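PDB 6D4K: probable L,D-transpeptidase 3 from Mycobacterium tuberculosis, which probably carries out an as-yet-unknown cross-linking reaction in the cell wall, makes no 3->3 peptidoglycan links from tetrapeptide donors, and may anchor proteins to peptidoglycan. Local coordinates for residues G40-T54 and W80-W94. Numbering follows the deposited sequence.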
ATOM      1  N   GLY A  40       2.825   8.200  -5.495  1.00 14.57           N
ATOM      2  CA  GLY A  40       3.619   7.016  -5.770  1.00 14.92           C
ATOM      3  C   GLY A  40       3.244   6.373  -7.099  1.00 15.34           C
ATOM      4  O   GLY A  40       2.223   6.663  -7.722  1.00 15.57           O
ATOM      5  N   VAL A  41       4.099   5.440  -7.527  1.00 15.17           N
ATOM      6  CA  VAL A  41       4.112   5.017  -8.931  1.00 15.83           C
ATOM      7  C   VAL A  41       3.057   3.982  -9.286  1.00 15.57           C
ATOM      8  O   VAL A  41       2.973   3.580 -10.450  1.00 17.86           O
ATOM      9  CB  VAL A  41       5.502   4.574  -9.439  1.00 17.08           C
ATOM     10  CG1 VAL A  41       6.489   5.724  -9.366  1.00 17.78           C
ATOM     11  CG2 VAL A  41       6.006   3.374  -8.666  1.00 17.26           C
ATOM     12  N   ALA A  42       2.220   3.559  -8.339  1.00 15.28           N
ATOM     13  CA  ALA A  42       1.082   2.709  -8.665  1.00 16.84           C
ATOM     14  C   ALA A  42      -0.240   3.363  -8.282  1.00 16.16           C
ATOM     15  O   ALA A  42      -1.250   2.668  -8.121  1.00 17.01           O
ATOM     16  CB  ALA A  42       1.211   1.316  -8.044  1.00 18.76           C
ATOM     17  N   HIS A  43      -0.275   4.685  -8.156  1.00 14.50           N
ATOM     18  CA  HIS A  43      -1.490   5.327  -7.661  1.00 15.42           C
ATOM     19  C   HIS A  43      -2.646   5.095  -8.635  1.00 14.95           C
ATOM     20  O   HIS A  43      -2.498   5.355  -9.833  1.00 15.94           O
ATOM     21  CB  HIS A  43      -1.284   6.826  -7.443  1.00 15.47           C
ATOM     22  CG  HIS A  43      -2.311   7.453  -6.530  1.00 14.99           C
ATOM     23  ND1 HIS A  43      -3.643   7.556  -6.868  1.00 14.48           N
ATOM     24  CD2 HIS A  43      -2.196   8.008  -5.295  1.00 14.85           C
ATOM     25  CE1 HIS A  43      -4.304   8.137  -5.881  1.00 15.60           C
ATOM     26  NE2 HIS A  43      -3.447   8.431  -4.918  1.00 16.03           N
ATOM     27  N   PRO A  44      -3.801   4.630  -8.168  1.00 13.94           N
ATOM     28  CA  PRO A  44      -4.943   4.460  -9.072  1.00 15.36           C
ATOM     29  C   PRO A  44      -5.566   5.797  -9.447  1.00 14.47           C
ATOM     30  O   PRO A  44      -5.319   6.842  -8.841  1.00 16.40           O
ATOM     31  CB  PRO A  44      -5.913   3.614  -8.243  1.00 16.48           C
ATOM     32  CG  PRO A  44      -5.592   3.976  -6.811  1.00 19.66           C
ATOM     33  CD  PRO A  44      -4.077   4.128  -6.809  1.00 16.18           C
ATOM     34  N   VAL A  45      -6.405   5.751 -10.471  1.00 14.87           N
ATOM     35  CA  VAL A  45      -7.239   6.885 -10.838  1.00 14.35           C
ATOM     36  C   VAL A  45      -8.614   6.648 -10.221  1.00 15.73           C
ATOM     37  O   VAL A  45      -9.303   5.682 -10.570  1.00 17.27           O
ATOM     38  CB  VAL A  45      -7.305   7.075 -12.356  1.00 16.12           C
ATOM     39  CG1 VAL A  45      -8.207   8.256 -12.674  1.00 17.21           C
ATOM     40  CG2 VAL A  45      -5.888   7.281 -12.920  1.00 17.88           C
ATOM     41  N   VAL A  46      -9.007   7.503  -9.289  1.00 16.34           N
ATOM     42  CA  VAL A  46     -10.210   7.286  -8.487  1.00 16.72           C
ATOM     43  C   VAL A  46     -11.257   8.315  -8.902  1.00 17.23           C
ATOM     44  O   VAL A  46     -11.032   9.526  -8.779  1.00 17.62           O
ATOM     45  CB  VAL A  46      -9.917   7.358  -6.980  1.00 17.44           C
ATOM     46  CG1 VAL A  46     -11.157   6.949  -6.170  1.00 20.20           C
ATOM     47  CG2 VAL A  46      -8.720   6.479  -6.632  1.00 20.25           C
ATOM     48  N   VAL A  47     -12.394   7.832  -9.385  1.00 16.99           N
ATOM     49  CA  VAL A  47     -13.432   8.671  -9.958  1.00 17.10           C
ATOM     50  C   VAL A  47     -14.629   8.649  -9.005  1.00 17.81           C
ATOM     51  O   VAL A  47     -15.192   7.585  -8.730  1.00 18.42           O
ATOM     52  CB  VAL A  47     -13.838   8.182 -11.359  1.00 17.69           C
ATOM     53  CG1 VAL A  47     -14.911   9.107 -11.923  1.00 19.32           C
ATOM     54  CG2 VAL A  47     -12.608   8.090 -12.301  1.00 18.15           C
ATOM     55  N   THR A  48     -15.008   9.818  -8.491  1.00 17.93           N
ATOM     56  CA  THR A  48     -16.137   9.949  -7.572  1.00 18.41           C
ATOM     57  C   THR A  48     -17.294  10.591  -8.320  1.00 19.14           C
ATOM     58  O   THR A  48     -17.141  11.675  -8.898  1.00 21.47           O
ATOM     59  CB  THR A  48     -15.753  10.797  -6.359  1.00 20.01           C
ATOM     60  OG1 THR A  48     -14.720  10.124  -5.631  1.00 22.89           O
ATOM     61  CG2 THR A  48     -16.976  11.011  -5.448  1.00 23.82           C
ATOM     62  N   PHE A  49     -18.436   9.918  -8.312  1.00 18.34           N
ATOM     63  CA  PHE A  49     -19.621  10.387  -9.014  1.00 18.59           C
ATOM     64  C   PHE A  49     -20.484  11.281  -8.129  1.00 18.24           C
ATOM     65  O   PHE A  49     -20.500  11.148  -6.904  1.00 19.23           O
ATOM     66  CB  PHE A  49     -20.453   9.209  -9.523  1.00 18.50           C
ATOM     67  CG  PHE A  49     -19.764   8.413 -10.590  1.00 17.36           C
ATOM     68  CD1 PHE A  49     -19.819   8.836 -11.907  1.00 18.13           C
ATOM     69  CD2 PHE A  49     -19.071   7.259 -10.277  1.00 16.49           C
ATOM     70  CE1 PHE A  49     -19.199   8.106 -12.922  1.00 19.46           C
ATOM     71  CE2 PHE A  49     -18.419   6.518 -11.283  1.00 18.28           C
ATOM     72  CZ  PHE A  49     -18.500   6.943 -12.603  1.00 18.54           C
ATOM     73  N   SER A  50     -21.218  12.199  -8.760  0.66 18.07           N
ATOM     74  CA  SER A  50     -22.067  13.104  -7.986  0.66 20.11           C
ATOM     75  C   SER A  50     -23.213  12.366  -7.311  0.66 18.50           C
ATOM     76  O   SER A  50     -23.695  12.813  -6.270  0.66 18.26           O
ATOM     77  CB  SER A  50     -22.576  14.255  -8.861  0.66 24.13           C
ATOM     78  OG  SER A  50     -21.511  15.119  -9.197  0.66 28.72           O
ATOM     79  N   ALA A  51     -23.654  11.240  -7.867  1.00 19.21           N
ATOM     80  CA  ALA A  51     -24.714  10.450  -7.255  1.00 19.56           C
ATOM     81  C   ALA A  51     -24.427   8.962  -7.422  1.00 20.13           C
ATOM     82  O   ALA A  51     -23.762   8.562  -8.380  1.00 20.20           O
ATOM     83  CB  ALA A  51     -26.089  10.762  -7.863  1.00 22.16           C
ATOM     84  N   PRO A  52     -24.918   8.135  -6.508  1.00 21.44           N
ATOM     85  CA  PRO A  52     -24.698   6.687  -6.630  1.00 21.40           C
ATOM     86  C   PRO A  52     -25.236   6.117  -7.932  1.00 20.69           C
ATOM     87  O   PRO A  52     -26.286   6.522  -8.439  1.00 21.29           O
ATOM     88  CB  PRO A  52     -25.463   6.119  -5.427  1.00 24.41           C
ATOM     89  CG  PRO A  52     -25.450   7.226  -4.434  1.00 27.16           C
ATOM     90  CD  PRO A  52     -25.570   8.487  -5.233  1.00 25.13           C
ATOM     91  N   ILE A  53     -24.499   5.146  -8.466  1.00 19.65           N
ATOM     92  CA  ILE A  53     -24.958   4.337  -9.580  1.00 20.88           C
ATOM     93  C   ILE A  53     -25.282   2.978  -8.987  1.00 29.50           C
ATOM     94  O   ILE A  53     -24.404   2.121  -8.832  1.00 34.53           O
ATOM     95  CB  ILE A  53     -23.882   4.257 -10.674  1.00 19.57           C
ATOM     96  CG1 ILE A  53     -23.533   5.667 -11.162  1.00 21.28           C
ATOM     97  CG2 ILE A  53     -24.389   3.400 -11.813  1.00 22.14           C
ATOM     98  CD1 ILE A  53     -22.249   5.752 -11.938  1.00 22.38           C
ATOM     99  N   THR A  54     -26.541   2.788  -8.611  1.00 32.28           N
ATOM    100  CA  THR A  54     -26.905   1.592  -7.868  1.00 34.24           C
ATOM    101  C   THR A  54     -27.187   0.398  -8.762  1.00 34.82           C
ATOM    102  O   THR A  54     -27.190  -0.733  -8.267  1.00 41.05           O
ATOM    103  CB  THR A  54     -28.103   1.876  -6.960  1.00 39.06           C
ATOM    104  OG1 THR A  54     -29.116   2.570  -7.701  1.00 42.24           O
ATOM    105  CG2 THR A  54     -27.669   2.734  -5.778  1.00 36.90           C
ATOM    106  N   TRP A  80     -15.111  -1.138  -8.602  1.00 18.66           N
ATOM    107  CA  TRP A  80     -16.064  -0.279  -7.913  1.00 21.34           C
ATOM    108  C   TRP A  80     -15.844  -0.378  -6.406  1.00 23.55           C
ATOM    109  O   TRP A  80     -15.925  -1.466  -5.830  1.00 26.36           O
ATOM    110  CB  TRP A  80     -17.499  -0.632  -8.321  1.00 21.49           C
ATOM    111  CG  TRP A  80     -17.759  -0.169  -9.721  1.00 20.97           C
ATOM    112  CD1 TRP A  80     -17.392  -0.799 -10.868  1.00 20.70           C
ATOM    113  CD2 TRP A  80     -18.383   1.060 -10.111  1.00 18.71           C
ATOM    114  NE1 TRP A  80     -17.760  -0.046 -11.961  1.00 19.85           N
ATOM    115  CE2 TRP A  80     -18.375   1.099 -11.523  1.00 18.29           C
ATOM    116  CE3 TRP A  80     -18.944   2.131  -9.401  1.00 19.37           C
ATOM    117  CZ2 TRP A  80     -18.903   2.169 -12.248  1.00 18.19           C
ATOM    118  CZ3 TRP A  80     -19.499   3.180 -10.111  1.00 18.28           C
ATOM    119  CH2 TRP A  80     -19.451   3.206 -11.529  1.00 18.90           C
ATOM    120  N   LEU A  81     -15.531   0.760  -5.781  1.00 22.21           N
ATOM    121  CA  LEU A  81     -15.327   0.815  -4.335  1.00 24.66           C
ATOM    122  C   LEU A  81     -16.609   1.110  -3.569  1.00 27.17           C
ATOM    123  O   LEU A  81     -16.737   0.713  -2.405  1.00 30.38           O
ATOM    124  CB  LEU A  81     -14.274   1.874  -3.990  1.00 24.46           C
ATOM    125  CG  LEU A  81     -12.930   1.739  -4.704  1.00 27.33           C
ATOM    126  CD1 LEU A  81     -11.912   2.753  -4.201  1.00 26.78           C
ATOM    127  CD2 LEU A  81     -12.403   0.326  -4.555  1.00 28.58           C
ATOM    128  N   ASP A  82     -17.546   1.810  -4.201  1.00 27.91           N
ATOM    129  CA  ASP A  82     -18.850   2.146  -3.647  1.00 27.22           C
ATOM    130  C   ASP A  82     -19.751   2.406  -4.846  1.00 27.18           C
ATOM    131  O   ASP A  82     -19.287   2.412  -5.988  1.00 25.55           O
ATOM    132  CB  ASP A  82     -18.755   3.382  -2.742  1.00 31.83           C
ATOM    133  CG  ASP A  82     -19.766   3.374  -1.594  1.00 39.44           C
ATOM    134  OD1 ASP A  82     -20.833   2.722  -1.699  1.00 39.03           O
ATOM    135  OD2 ASP A  82     -19.485   4.041  -0.574  1.00 40.67           O
ATOM    136  N   ASN A  83     -21.046   2.621  -4.584  1.00 27.45           N
ATOM    137  CA  ASN A  83     -21.974   2.925  -5.673  1.00 26.56           C
ATOM    138  C   ASN A  83     -21.600   4.196  -6.404  1.00 22.23           C
ATOM    139  O   ASN A  83     -22.019   4.386  -7.552  1.00 22.56           O
ATOM    140  CB  ASN A  83     -23.409   3.102  -5.166  1.00 31.46           C
ATOM    141  CG  ASN A  83     -23.922   1.898  -4.433  1.00 40.88           C
ATOM    142  OD1 ASN A  83     -23.884   0.779  -4.950  1.00 44.12           O
ATOM    143  ND2 ASN A  83     -24.431   2.117  -3.224  1.00 41.11           N
ATOM    144  N   ASP A  84     -20.821   5.073  -5.773  1.00 21.97           N
ATOM    145  CA  ASP A  84     -20.452   6.345  -6.375  1.00 20.67           C
ATOM    146  C   ASP A  84     -18.951   6.526  -6.529  1.00 19.04           C
ATOM    147  O   ASP A  84     -18.498   7.659  -6.744  1.00 20.04           O
ATOM    148  CB  ASP A  84     -21.039   7.518  -5.577  1.00 20.83           C
ATOM    149  CG  ASP A  84     -20.558   7.550  -4.129  1.00 24.60           C
ATOM    150  OD1 ASP A  84     -20.846   8.551  -3.431  1.00 29.44           O
ATOM    151  OD2 ASP A  84     -19.903   6.587  -3.679  1.00 25.69           O
ATOM    152  N   VAL A  85     -18.157   5.460  -6.384  1.00 18.24           N
ATOM    153  CA  VAL A  85     -16.708   5.560  -6.532  1.00 19.68           C
ATOM    154  C   VAL A  85     -16.216   4.371  -7.337  1.00 18.84           C
ATOM    155  O   VAL A  85     -16.375   3.220  -6.915  1.00 19.92           O
ATOM    156  CB  VAL A  85     -15.962   5.630  -5.191  1.00 20.22           C
ATOM    157  CG1 VAL A  85     -14.447   5.649  -5.446  1.00 22.61           C
ATOM    158  CG2 VAL A  85     -16.390   6.875  -4.397  1.00 22.67           C
ATOM    159  N   VAL A  86     -15.583   4.640  -8.475  1.00 17.12           N
ATOM    160  CA  VAL A  86     -14.894   3.602  -9.234  1.00 16.15           C
ATOM    161  C   VAL A  86     -13.425   3.989  -9.335  1.00 16.55           C
ATOM    162  O   VAL A  86     -13.091   5.152  -9.580  1.00 16.71           O
ATOM    163  CB  VAL A  86     -15.526   3.311 -10.624  1.00 16.73           C
ATOM    164  CG1 VAL A  86     -15.343   4.478 -11.603  1.00 18.26           C
ATOM    165  CG2 VAL A  86     -14.990   1.997 -11.212  1.00 16.18           C
ATOM    166  N   GLN A  87     -12.542   3.030  -9.117  1.00 18.39           N
ATOM    167  CA  GLN A  87     -11.127   3.296  -9.292  1.00 17.61           C
ATOM    168  C   GLN A  87     -10.595   2.512 -10.475  1.00 19.40           C
ATOM    169  O   GLN A  87     -11.052   1.400 -10.760  1.00 19.02           O
ATOM    170  CB  GLN A  87     -10.304   2.993  -8.041  1.00 21.05           C
ATOM    171  CG  GLN A  87     -10.012   1.555  -7.749  1.00 23.72           C
ATOM    172  CD  GLN A  87      -9.081   1.424  -6.579  1.00 24.80           C
ATOM    173  OE1 GLN A  87      -8.656   2.428  -6.007  1.00 28.72           O
ATOM    174  NE2 GLN A  87      -8.780   0.194  -6.191  1.00 26.44           N
ATOM    175  N   TRP A  88      -9.643   3.113 -11.167  1.00 17.04           N
ATOM    176  CA  TRP A  88      -9.010   2.503 -12.328  1.00 17.41           C
ATOM    177  C   TRP A  88      -7.591   2.167 -11.897  1.00 16.29           C
ATOM    178  O   TRP A  88      -6.804   3.063 -11.573  1.00 16.75           O
ATOM    179  CB  TRP A  88      -9.055   3.500 -13.474  1.00 17.89           C
ATOM    180  CG  TRP A  88      -8.547   3.017 -14.787  1.00 17.39           C
ATOM    181  CD1 TRP A  88      -9.255   2.349 -15.758  1.00 19.02           C
ATOM    182  CD2 TRP A  88      -7.239   3.227 -15.322  1.00 17.76           C
ATOM    183  NE1 TRP A  88      -8.451   2.124 -16.861  1.00 19.29           N
ATOM    184  CE2 TRP A  88      -7.207   2.644 -16.608  1.00 19.10           C
ATOM    185  CE3 TRP A  88      -6.078   3.831 -14.826  1.00 18.13           C
ATOM    186  CZ2 TRP A  88      -6.070   2.683 -17.408  1.00 19.36           C
ATOM    187  CZ3 TRP A  88      -4.948   3.851 -15.621  1.00 19.59           C
ATOM    188  CH2 TRP A  88      -4.952   3.278 -16.902  1.00 19.64           C
ATOM    189  N   VAL A  89      -7.286   0.878 -11.857  1.00 17.72           N
ATOM    190  CA  VAL A  89      -6.017   0.367 -11.348  1.00 17.56           C
ATOM    191  C   VAL A  89      -5.097   0.149 -12.541  1.00 17.40           C
ATOM    192  O   VAL A  89      -5.398  -0.704 -13.392  1.00 18.31           O
ATOM    193  CB  VAL A  89      -6.242  -0.948 -10.585  1.00 19.24           C
ATOM    194  CG1 VAL A  89      -4.917  -1.548 -10.126  1.00 20.61           C
ATOM    195  CG2 VAL A  89      -7.216  -0.716  -9.419  1.00 21.34           C
ATOM    196  N   PRO A  90      -3.980   0.872 -12.654  1.00 16.72           N
ATOM    197  CA  PRO A  90      -3.077   0.651 -13.791  1.00 16.43           C
ATOM    198  C   PRO A  90      -2.470  -0.741 -13.752  1.00 17.37           C
ATOM    199  O   PRO A  90      -2.130  -1.260 -12.688  1.00 18.58           O
ATOM    200  CB  PRO A  90      -2.006   1.732 -13.618  1.00 16.62           C
ATOM    201  CG  PRO A  90      -2.034   2.064 -12.144  1.00 18.36           C
ATOM    202  CD  PRO A  90      -3.483   1.905 -11.728  1.00 17.65           C
ATOM    203  N   ASP A  91      -2.306  -1.332 -14.937  1.00 17.63           N
ATOM    204  CA  ASP A  91      -1.728  -2.664 -15.011  1.00 19.37           C
ATOM    205  C   ASP A  91      -0.221  -2.658 -14.768  1.00 19.69           C
ATOM    206  O   ASP A  91       0.362  -3.715 -14.485  1.00 23.93           O
ATOM    207  CB  ASP A  91      -1.957  -3.228 -16.408  1.00 19.73           C
ATOM    208  CG  ASP A  91      -3.397  -3.619 -16.679  1.00 21.66           C
ATOM    209  OD1 ASP A  91      -4.153  -3.931 -15.736  1.00 23.81           O
ATOM    210  OD2 ASP A  91      -3.751  -3.674 -17.882  1.00 24.53           O
ATOM    211  N   ARG A  92       0.421  -1.504 -14.909  1.00 18.83           N
ATOM    212  CA  ARG A  92       1.859  -1.343 -14.760  1.00 18.49           C
ATOM    213  C   ARG A  92       2.089  -0.126 -13.882  1.00 18.63           C
ATOM    214  O   ARG A  92       1.158   0.629 -13.607  1.00 20.60           O
ATOM    215  CB  ARG A  92       2.541  -1.146 -16.134  1.00 19.92           C
ATOM    216  CG  ARG A  92       1.951  -1.973 -17.283  1.00 22.05           C
ATOM    217  CD  ARG A  92       2.706  -1.731 -18.567  1.00 22.77           C
ATOM    218  NE  ARG A  92       2.806  -0.311 -18.896  1.00 24.50           N
ATOM    219  CZ  ARG A  92       2.038   0.327 -19.772  1.00 25.36           C
ATOM    220  NH1 ARG A  92       1.090  -0.319 -20.446  1.00 25.28           N
ATOM    221  NH2 ARG A  92       2.237   1.623 -19.991  1.00 28.43           N
ATOM    222  N   PHE A  93       3.324   0.074 -13.446  1.00 18.78           N
ATOM    223  CA  PHE A  93       3.662   1.272 -12.693  1.00 19.48           C
ATOM    224  C   PHE A  93       3.798   2.463 -13.632  1.00 17.49           C
ATOM    225  O   PHE A  93       4.318   2.336 -14.747  1.00 19.29           O
ATOM    226  CB  PHE A  93       4.988   1.085 -11.951  1.00 20.28           C
ATOM    227  CG  PHE A  93       4.986  -0.053 -10.966  1.00 22.83           C
ATOM    228  CD1 PHE A  93       3.799  -0.555 -10.456  1.00 25.48           C
ATOM    229  CD2 PHE A  93       6.180  -0.634 -10.565  1.00 26.05           C
ATOM    230  CE1 PHE A  93       3.804  -1.611  -9.553  1.00 28.26           C
ATOM    231  CE2 PHE A  93       6.193  -1.690  -9.663  1.00 26.96           C
ATOM    232  CZ  PHE A  93       5.002  -2.181  -9.161  1.00 28.51           C
ATOM    233  N   TRP A  94       3.334   3.626 -13.176  1.00 17.88           N
ATOM    234  CA  TRP A  94       3.633   4.874 -13.853  1.00 17.87           C
ATOM    235  C   TRP A  94       5.145   5.083 -13.862  1.00 17.65           C
ATOM    236  O   TRP A  94       5.841   4.640 -12.943  1.00 19.47           O
ATOM    237  CB  TRP A  94       3.000   6.045 -13.087  1.00 17.35           C
ATOM    238  CG  TRP A  94       1.531   5.959 -12.907  1.00 18.42           C
ATOM    239  CD1 TRP A  94       0.861   5.810 -11.721  1.00 16.75           C
ATOM    240  CD2 TRP A  94       0.525   6.045 -13.928  1.00 17.56           C
ATOM    241  NE1 TRP A  94      -0.495   5.772 -11.948  1.00 17.68           N
ATOM    242  CE2 TRP A  94      -0.732   5.940 -13.286  1.00 17.59           C
ATOM    243  CE3 TRP A  94       0.568   6.229 -15.316  1.00 17.95           C
ATOM    244  CZ2 TRP A  94      -1.937   5.966 -13.997  1.00 19.26           C
ATOM    245  CZ3 TRP A  94      -0.625   6.259 -16.021  1.00 19.19           C
ATOM    246  CH2 TRP A  94      -1.865   6.144 -15.352  1.00 19.60           C
TER
HETATM  247  O   HOH W   1     -22.577  10.170  -4.594  1.00 23.97           O
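Phe-49, at the end of strand 45-49, meets Trp-80, the last residue of strand 76-80, beside the antiparallel pair 45-49 and 85-90. Their ring planes are nearly parallel (8°) but slid apart, centroids 5.6 Å from each other, so the rings barely overlap and touch through Phe-49 CE2 and Trp-80 CH2 at 3.5 Å. Ile-53 ties the pair together: its CD1 sits over the centre of one face of the Phe-49 ring and also reaches the edge of the indole. Val-86, whose CG1 lies between backbone N and carbonyl carbon (chi1 69°), aims that methyl at Phe-49 CE2, 3.7 Å away, while its CB lies over a face of Trp-80. The indole nitrogen of Trp-80 donates a hydrogen bond to Glu-63 OE2 of helix 59-65.

On the face that carries Val-86, Val-45 and Trp-88 run side by side, pointing the same way, with CG2 against CE3. On the face of Val-46, Thr-48, Val-85 and Gln-87, Val-46 CG1 meets Val-85 CG1 at 3.6 Å, and the extended chain of Gln-87 brings OE1 against Pro-44 CG, its NE2 being held by Glu-79.

Beyond the strand, Trp-94 NE1 donates to a lone pair of His-43 O at 2.9 Å. The bond is almost straight (177°) and lies in the indole plane, which helps to set the orientation of the ring. Trp-94 N hydrogen-bonds to Val-41 O as well, so this residue grips the turn 40-43 twice.

Paired backbone hydrogen bonds, as between Val-45 and Trp-88, complete an antiparallel ladder joining the two central strands of a four-stranded sheet. Val-45 and Val-47 of this sheet, with Trp-94 from the loop that follows strand 85-90, pack on strand 99-104 of a second sheet, a sandwich-like packing consistent with the bacterial Ig-like domain to which both segments belong.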